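Local coordinates for protein plasmodium falciparum gamete antigen 27/25 (Plasmodium falciparum, PDB 1N81) that is of unknown biochemical function but is a gametocyte protein essential for sexual development of the malaria parasite, and may dimerise, at residues 104-108 / 150-154; 14-18 / 66-70; 47-53 / 79-85. The contacts are given in a common frame with arbitrary orientation. Residues are numbered along the deposited sequence.

Contact 1: 104-108 / 150-154; sequences DYLWV and KDVKF
Residues 104-108 form part of helix 96-122, whereas in residues 150-154 Asp151 ends helix 136-150 in a Schellman motif and Val152 to Phe154 run on extended. The CA atoms of Asp104 and Lys150 are 6.5 Å apart, those of Tyr105 and Val152 7.0 Å. Lys150 is long enough to lie across the helix surface: its CD sits 3.8 Å from the centroid of the Trp107 six-membered ring (CH-pi), and its NZ 4.1 Å from that of the five-membered ring, over the face, a cation-pi contact. With chi1 t, Trp107 presents that indole face to Lys150. Asp151 turns the chain with positive phi (54/60), and its O is 3.0 Å from water 1, which lies 2.7 Å from Asp104 OD2. Val152, back at -140/161, is a compact wedge, with CG1 3.5 Å from Asp104 CB and CG2 3.8 Å from Val108 CG2. Lys153 points its CB away and offers its backbone: Tyr105 OH donates to water 3 (2.4 Å), which donates to Lys153 O (3.0 Å), while Lys153 N donates to water 4 (2.6 Å), which donates to Tyr105 OH (2.6 Å). Phe154 supplies a flat apolar surface, its CZ 3.7 Å from Tyr105 CB and its CE1 4.0 Å from Val108 CG1; Phe143 meets it edge-to-face. This is helix-to-loop packing in an all-helical fold: a connection following a helix closed by a Schellman motif lies against another helix.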
# COMPACT_ATOMS: atom_id res chain seq x y z
N ASP A 104 11.37 -3.96 4.15
CA ASP A 104 11.47 -2.66 4.82
C ASP A 104 10.91 -1.54 3.94
O ASP A 104 10.33 -0.57 4.43
CB ASP A 104 12.92 -2.33 5.22
CG ASP A 104 13.46 -3.25 6.31
OD1 ASP A 104 12.69 -3.67 7.20
OD2 ASP A 104 14.68 -3.55 6.28
N TYR A 105 11.09 -1.69 2.63
CA TYR A 105 10.54 -0.70 1.71
C TYR A 105 9.01 -0.77 1.80
O TYR A 105 8.32 0.26 1.75
CB TYR A 105 10.97 -1.02 0.28
CG TYR A 105 12.41 -0.69 -0.06
CD1 TYR A 105 13.47 -1.12 0.75
CD2 TYR A 105 12.70 -0.03 -1.24
CE1 TYR A 105 14.78 -0.89 0.37
CE2 TYR A 105 14.00 0.21 -1.63
CZ TYR A 105 15.04 -0.22 -0.83
OH TYR A 105 16.32 0.04 -1.24
N LEU A 106 8.47 -1.99 1.93
CA LEU A 106 7.04 -2.19 2.00
C LEU A 106 6.53 -1.54 3.27
O LEU A 106 5.50 -0.87 3.28
CB LEU A 106 6.69 -3.70 2.00
CG LEU A 106 6.98 -4.46 0.68
CD1 LEU A 106 6.56 -5.92 0.82
CD2 LEU A 106 6.24 -3.82 -0.50
N TRP A 107 7.28 -1.74 4.34
CA TRP A 107 6.95 -1.19 5.65
C TRP A 107 6.84 0.32 5.58
O TRP A 107 5.89 0.92 6.10
CB TRP A 107 8.03 -1.58 6.66
CG TRP A 107 7.76 -1.26 8.08
CD1 TRP A 107 7.24 -2.11 9.01
CD2 TRP A 107 7.98 0.00 8.76
NE1 TRP A 107 7.12 -1.47 10.23
CE2 TRP A 107 7.57 -0.18 10.10
CE3 TRP A 107 8.49 1.24 8.36
CZ2 TRP A 107 7.64 0.86 11.05
CZ3 TRP A 107 8.56 2.27 9.30
CH2 TRP A 107 8.14 2.07 10.64
N VAL A 108 7.84 0.94 4.95
CA VAL A 108 7.88 2.37 4.83
C VAL A 108 6.64 2.91 4.11
O VAL A 108 5.98 3.82 4.60
CB VAL A 108 9.15 2.81 4.09
CG1 VAL A 108 9.02 4.30 3.63
CG2 VAL A 108 10.39 2.61 5.04
N LYS A 150 13.91 3.13 9.30
CA LYS A 150 14.01 1.74 8.89
C LYS A 150 15.34 1.46 8.18
O LYS A 150 15.61 0.35 7.73
CB LYS A 150 12.82 1.41 7.99
CG LYS A 150 12.20 0.04 8.17
CD LYS A 150 11.60 -0.17 9.55
CE LYS A 150 11.23 -1.63 9.70
NZ LYS A 150 11.05 -2.07 11.10
N ASP A 151 16.17 2.50 8.11
CA ASP A 151 17.46 2.41 7.45
C ASP A 151 17.37 1.90 6.01
O ASP A 151 17.93 0.88 5.66
CB ASP A 151 18.41 1.53 8.28
CG ASP A 151 19.84 1.56 7.75
OD1 ASP A 151 20.32 2.65 7.38
OD2 ASP A 151 20.48 0.48 7.73
N VAL A 152 16.63 2.61 5.17
CA VAL A 152 16.54 2.22 3.77
C VAL A 152 16.58 3.51 2.98
O VAL A 152 16.36 4.58 3.54
CB VAL A 152 15.20 1.49 3.42
CG1 VAL A 152 15.15 0.13 4.07
CG2 VAL A 152 14.01 2.30 3.88
N LYS A 153 16.90 3.42 1.69
CA LYS A 153 16.90 4.59 0.83
C LYS A 153 16.32 4.23 -0.53
O LYS A 153 16.87 3.42 -1.27
CB LYS A 153 18.33 5.13 0.64
CG LYS A 153 18.38 6.67 0.52
CD LYS A 153 17.22 7.24 -0.30
CE LYS A 153 17.21 8.77 -0.33
NZ LYS A 153 18.19 9.33 -1.30
N PHE A 154 15.18 4.83 -0.85
CA PHE A 154 14.51 4.59 -2.12
C PHE A 154 15.26 5.40 -3.16
O PHE A 154 15.78 6.45 -2.83
CB PHE A 154 13.07 5.12 -2.08
CG PHE A 154 12.09 4.22 -1.36
CD1 PHE A 154 12.28 3.86 -0.03
CD2 PHE A 154 10.96 3.73 -2.03
CE1 PHE A 154 11.37 3.03 0.63
CE2 PHE A 154 10.05 2.91 -1.39
CZ PHE A 154 10.25 2.55 -0.05
O HOH W 1 16.87 -1.92 5.96
O HOH W 2 15.56 -1.99 8.70
O HOH W 3 16.62 1.28 -3.33
O HOH W 4 17.73 1.19 0.57

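Contact 2: 14-18 / 66-70; sequences RIRKV and YFLIE
A connection between two helices packs here against the start of a third: residues 66-70 link helix 50-63 to helix 71-89 in this all-helical fold, and residues 14-18 belong to the first turns of helix 13-35. The closest backbone approach is Lys17 to Tyr66, 6.9 Å between CA atoms. The linking residues are irregular: Tyr66 is extended (-137/105), Leu68 centres an inverse gamma turn (-88/48), and Glu70 (-58/152) occupies the N-cap position of helix 71-89. Tyr66, chi1 t, points its CB toward the helix and lays one side of its broad ring against Arg14, Lys17 and Val18. Lys17 CB lies over its face, 4.2 Å from the ring centroid, as a CH-pi contact, and Val18 CG2 is 3.9 Å from Tyr66 CE2. The branched Val18 and Ile69 suit the inner side, where Val18 CG1 is 4.2 Å from Ile69 CD1; Ile77 of helix 71-89 touches both. Arg14, with chi1 and chi2 both t, is extended enough to span the gap and carries several donors. One of them, NH1, hydrogen-bonds to Val173 O at the end of helix 156-173. Glu70 OE2, 4.2 Å from Arg14 NH2, adds only favourable charge. Near the guanidinium plane, Arg14 NE makes a weak hydrogen bond to Tyr66 OH at 3.3 Å, and Arg14 NH2 donates to Leu68 O at 3.2 Å.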
# COMPACT_ATOMS: atom_id res chain seq x y z
N ARG A 14 -10.33 -0.14 8.37
CA ARG A 14 -10.33 -0.47 6.94
C ARG A 14 -8.94 -0.25 6.32
O ARG A 14 -8.48 -1.06 5.51
CB ARG A 14 -11.32 0.38 6.16
CG ARG A 14 -11.38 -0.10 4.74
CD ARG A 14 -12.28 0.73 3.84
NE ARG A 14 -12.77 -0.19 2.85
CZ ARG A 14 -12.61 -0.05 1.56
NH1 ARG A 14 -11.98 1.02 1.10
NH2 ARG A 14 -13.02 -0.99 0.74
N ILE A 15 -8.29 0.84 6.70
CA ILE A 15 -6.94 1.15 6.22
C ILE A 15 -6.00 0.05 6.70
O ILE A 15 -5.23 -0.53 5.94
CB ILE A 15 -6.46 2.49 6.79
CG1 ILE A 15 -7.20 3.64 6.09
CG2 ILE A 15 -4.96 2.63 6.61
CD1 ILE A 15 -6.73 3.87 4.66
N ARG A 16 -6.12 -0.28 7.99
CA ARG A 16 -5.28 -1.31 8.60
C ARG A 16 -5.41 -2.66 7.89
O ARG A 16 -4.40 -3.30 7.57
CB ARG A 16 -5.63 -1.42 10.09
CG ARG A 16 -4.91 -2.46 10.92
CD ARG A 16 -5.27 -2.24 12.40
NE ARG A 16 -4.55 -3.12 13.33
CZ ARG A 16 -4.40 -2.88 14.63
NH1 ARG A 16 -4.90 -1.78 15.17
NH2 ARG A 16 -3.73 -3.74 15.39
N LYS A 17 -6.65 -3.09 7.63
CA LYS A 17 -6.85 -4.37 6.94
C LYS A 17 -6.49 -4.37 5.45
O LYS A 17 -5.81 -5.29 4.98
CB LYS A 17 -8.29 -4.87 7.11
CG LYS A 17 -8.62 -5.27 8.56
CD LYS A 17 -10.09 -5.54 8.74
CE LYS A 17 -10.44 -5.84 10.19
NZ LYS A 17 -11.92 -5.88 10.36
N VAL A 18 -6.94 -3.37 4.71
CA VAL A 18 -6.63 -3.37 3.28
C VAL A 18 -5.10 -3.20 3.13
O VAL A 18 -4.48 -3.83 2.28
CB VAL A 18 -7.40 -2.26 2.52
CG1 VAL A 18 -7.15 -2.39 1.01
CG2 VAL A 18 -8.88 -2.40 2.78
N TYR A 66 -11.08 -10.27 5.72
CA TYR A 66 -11.67 -9.02 5.30
C TYR A 66 -12.02 -9.16 3.83
O TYR A 66 -11.14 -9.11 2.97
CB TYR A 66 -10.68 -7.87 5.52
CG TYR A 66 -11.33 -6.51 5.37
CD1 TYR A 66 -12.17 -5.99 6.37
CD2 TYR A 66 -11.19 -5.78 4.20
CE1 TYR A 66 -12.85 -4.76 6.19
CE2 TYR A 66 -11.86 -4.57 4.00
CZ TYR A 66 -12.69 -4.06 5.00
OH TYR A 66 -13.34 -2.86 4.77
N PHE A 67 -13.31 -9.32 3.56
CA PHE A 67 -13.78 -9.51 2.19
C PHE A 67 -14.56 -8.34 1.61
O PHE A 67 -15.21 -8.48 0.58
CB PHE A 67 -14.60 -10.81 2.11
CG PHE A 67 -13.86 -12.01 2.63
CD1 PHE A 67 -13.87 -12.33 3.97
CD2 PHE A 67 -13.07 -12.77 1.77
CE1 PHE A 67 -13.11 -13.40 4.47
CE2 PHE A 67 -12.30 -13.83 2.24
CZ PHE A 67 -12.32 -14.15 3.60
N LEU A 68 -14.47 -7.19 2.26
CA LEU A 68 -15.18 -6.00 1.82
C LEU A 68 -14.41 -5.14 0.81
O LEU A 68 -14.33 -3.93 0.95
CB LEU A 68 -15.55 -5.16 3.04
CG LEU A 68 -16.93 -5.37 3.70
CD1 LEU A 68 -17.64 -6.67 3.26
CD2 LEU A 68 -16.74 -5.30 5.19
N ILE A 69 -13.87 -5.77 -0.22
CA ILE A 69 -13.12 -4.99 -1.20
C ILE A 69 -13.79 -5.01 -2.58
O ILE A 69 -13.82 -6.06 -3.22
CB ILE A 69 -11.65 -5.49 -1.29
CG1 ILE A 69 -10.95 -5.29 0.08
CG2 ILE A 69 -10.89 -4.70 -2.36
CD1 ILE A 69 -9.53 -5.79 0.16
N GLU A 70 -14.32 -3.87 -3.02
CA GLU A 70 -14.98 -3.77 -4.34
C GLU A 70 -14.00 -4.17 -5.45
O GLU A 70 -12.79 -4.01 -5.31
CB GLU A 70 -15.46 -2.34 -4.63
CG GLU A 70 -16.63 -1.84 -3.78
CD GLU A 70 -16.21 -0.87 -2.66
OE1 GLU A 70 -15.47 0.10 -2.95
OE2 GLU A 70 -16.63 -1.07 -1.49

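Contact 3: 47-53 / 79-85; sequences LKDRVSI and NRISDRL
Side-chain capping opens helix 50-63. Asp49, chi1 t, is its N-cap: Asp49 OD1 accepts from Ser52 N at 3.1 Å, and Asp49 OD2 from Ser52 OG at a very short 2.5 Å. Residues 79-85 are helical throughout. The register runs in opposite sense along the two segments, with CA atoms 6.3 Å apart for Leu47 and Leu85 and 6.2 Å for Lys48 and Ser82. Small Ser82 permits that approach. Among polar contacts, Ser82 OG lies 3.1 Å from Leu47 O, and Arg50 NH1 donates to Asn79 OD1 at a very short 2.4 Å, the long arginine bridging the outer edge. Apolar packing centres on Ile53, whose CB points toward the partner helix: its CG2 is 3.6 Å from Ile81 CG2, its CD1 3.9 Å from Leu85 CD1 and 3.9 Å from Ser82 CB. Leu47 CD2 lies 4.2 Å from Leu85 CB. Tyr29 of helix 13-35 touches Ile53 and Leu85. A short turn and the N-capped first turn of helix 50-63 thus pack on helix 71-89 in an all-helical fold.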
# COMPACT_ATOMS: atom_id res chain seq x y z
N LEU A 47 6.20 -11.69 -13.13
CA LEU A 47 6.20 -10.25 -12.91
C LEU A 47 4.88 -9.60 -13.31
O LEU A 47 4.36 -8.73 -12.60
CB LEU A 47 7.36 -9.57 -13.66
CG LEU A 47 8.76 -9.94 -13.15
CD1 LEU A 47 9.85 -9.25 -14.00
CD2 LEU A 47 8.87 -9.53 -11.69
N LYS A 48 4.31 -10.02 -14.43
CA LYS A 48 3.04 -9.43 -14.83
C LYS A 48 1.86 -10.41 -14.83
O LYS A 48 0.85 -10.17 -15.48
CB LYS A 48 3.17 -8.77 -16.21
CG LYS A 48 3.81 -7.38 -16.19
CD LYS A 48 3.45 -6.61 -17.46
CE LYS A 48 4.09 -5.24 -17.45
NZ LYS A 48 3.67 -4.43 -16.26
N ASP A 49 1.99 -11.51 -14.10
CA ASP A 49 0.89 -12.49 -14.04
C ASP A 49 -0.23 -11.99 -13.12
O ASP A 49 -0.28 -12.36 -11.94
CB ASP A 49 1.42 -13.80 -13.50
CG ASP A 49 0.38 -14.88 -13.51
OD1 ASP A 49 -0.82 -14.63 -13.83
OD2 ASP A 49 0.80 -16.00 -13.18
N ARG A 50 -1.12 -11.15 -13.65
CA ARG A 50 -2.18 -10.59 -12.82
C ARG A 50 -3.09 -11.63 -12.17
O ARG A 50 -3.56 -11.46 -11.05
CB ARG A 50 -3.05 -9.62 -13.63
CG ARG A 50 -2.32 -8.40 -14.17
CD ARG A 50 -3.24 -7.56 -15.04
NE ARG A 50 -4.34 -7.00 -14.26
CZ ARG A 50 -4.19 -6.02 -13.38
NH1 ARG A 50 -2.98 -5.49 -13.19
NH2 ARG A 50 -5.23 -5.56 -12.70
N VAL A 51 -3.33 -12.72 -12.88
CA VAL A 51 -4.19 -13.77 -12.34
C VAL A 51 -3.56 -14.30 -11.06
O VAL A 51 -4.22 -14.35 -10.03
CB VAL A 51 -4.43 -14.91 -13.38
CG1 VAL A 51 -5.32 -15.99 -12.78
CG2 VAL A 51 -5.15 -14.33 -14.64
N SER A 52 -2.29 -14.69 -11.10
CA SER A 52 -1.69 -15.19 -9.87
C SER A 52 -1.65 -14.13 -8.77
O SER A 52 -2.00 -14.42 -7.62
CB SER A 52 -0.27 -15.69 -10.12
OG SER A 52 -0.29 -16.74 -11.07
N ILE A 53 -1.26 -12.91 -9.12
CA ILE A 53 -1.17 -11.88 -8.10
C ILE A 53 -2.54 -11.71 -7.44
O ILE A 53 -2.64 -11.61 -6.22
CB ILE A 53 -0.70 -10.52 -8.69
CG1 ILE A 53 0.77 -10.60 -9.13
CG2 ILE A 53 -0.87 -9.40 -7.61
CD1 ILE A 53 1.14 -9.39 -10.03
N ASN A 79 -2.74 -3.97 -9.48
CA ASN A 79 -1.88 -3.09 -10.27
C ASN A 79 -0.71 -2.59 -9.45
O ASN A 79 0.44 -2.69 -9.88
CB ASN A 79 -2.64 -1.86 -10.80
CG ASN A 79 -3.67 -2.22 -11.85
OD1 ASN A 79 -3.52 -3.21 -12.55
ND2 ASN A 79 -4.71 -1.41 -11.98
N ARG A 80 -1.00 -2.04 -8.27
CA ARG A 80 0.06 -1.51 -7.41
C ARG A 80 1.08 -2.58 -7.06
O ARG A 80 2.28 -2.33 -7.03
CB ARG A 80 -0.53 -0.89 -6.12
CG ARG A 80 -1.13 0.54 -6.33
CD ARG A 80 -1.45 1.16 -4.97
NE ARG A 80 -2.43 0.37 -4.22
CZ ARG A 80 -3.74 0.54 -4.32
NH1 ARG A 80 -4.22 1.47 -5.14
NH2 ARG A 80 -4.57 -0.21 -3.58
N ILE A 81 0.60 -3.79 -6.80
CA ILE A 81 1.52 -4.86 -6.45
C ILE A 81 2.45 -5.16 -7.64
O ILE A 81 3.67 -5.20 -7.49
CB ILE A 81 0.75 -6.14 -6.03
CG1 ILE A 81 0.16 -5.98 -4.60
CG2 ILE A 81 1.68 -7.34 -6.09
CD1 ILE A 81 -0.79 -7.17 -4.15
N SER A 82 1.87 -5.34 -8.83
CA SER A 82 2.70 -5.61 -9.99
C SER A 82 3.70 -4.47 -10.19
O SER A 82 4.87 -4.71 -10.48
CB SER A 82 1.84 -5.79 -11.25
OG SER A 82 2.68 -6.19 -12.32
N ASP A 83 3.26 -3.23 -10.01
CA ASP A 83 4.22 -2.15 -10.18
C ASP A 83 5.37 -2.21 -9.18
O ASP A 83 6.50 -1.88 -9.52
CB ASP A 83 3.51 -0.79 -10.11
CG ASP A 83 2.60 -0.56 -11.32
OD1 ASP A 83 2.72 -1.32 -12.32
OD2 ASP A 83 1.77 0.38 -11.29
N ARG A 84 5.10 -2.66 -7.96
CA ARG A 84 6.15 -2.77 -6.96
C ARG A 84 7.11 -3.86 -7.37
O ARG A 84 8.31 -3.74 -7.13
CB ARG A 84 5.58 -3.08 -5.56
CG ARG A 84 4.85 -1.90 -4.89
CD ARG A 84 4.43 -2.25 -3.44
NE ARG A 84 3.53 -1.23 -2.93
CZ ARG A 84 2.21 -1.30 -2.97
NH1 ARG A 84 1.60 -2.36 -3.48
NH2 ARG A 84 1.50 -0.28 -2.51
N LEU A 85 6.60 -4.94 -7.98
CA LEU A 85 7.47 -6.03 -8.42
C LEU A 85 8.51 -5.48 -9.42
O LEU A 85 9.71 -5.73 -9.30
CB LEU A 85 6.65 -7.13 -9.10
CG LEU A 85 5.52 -7.74 -8.26
CD1 LEU A 85 4.88 -8.86 -9.03
CD2 LEU A 85 6.03 -8.23 -6.94

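How the contacts relate
Helix 71-89 relates all three contacts. One segment of contact 3 lies on it, the second segment of contact 2 leads into its N-terminus, and contact 1 touches it from the next helix in the chain: Leu106 CD2 packs 3.8 Å from Arg84 CD. Salt bridges from Arg84 to Glu22 and to Glu109 tie helix 71-89 to helix 13-35, which carries a segment of contact 2, and to helix 96-122, which carries one of contact 1. Contacts 2 and 3 alternate along the chain, with centres about 19 Å apart and nearest atoms about 6 Å. Contacts 1 and 2 lie on opposite sides of the chain's centre, their centres about 23 Å apart; those of contacts 1 and 3 are about 20 Å apart.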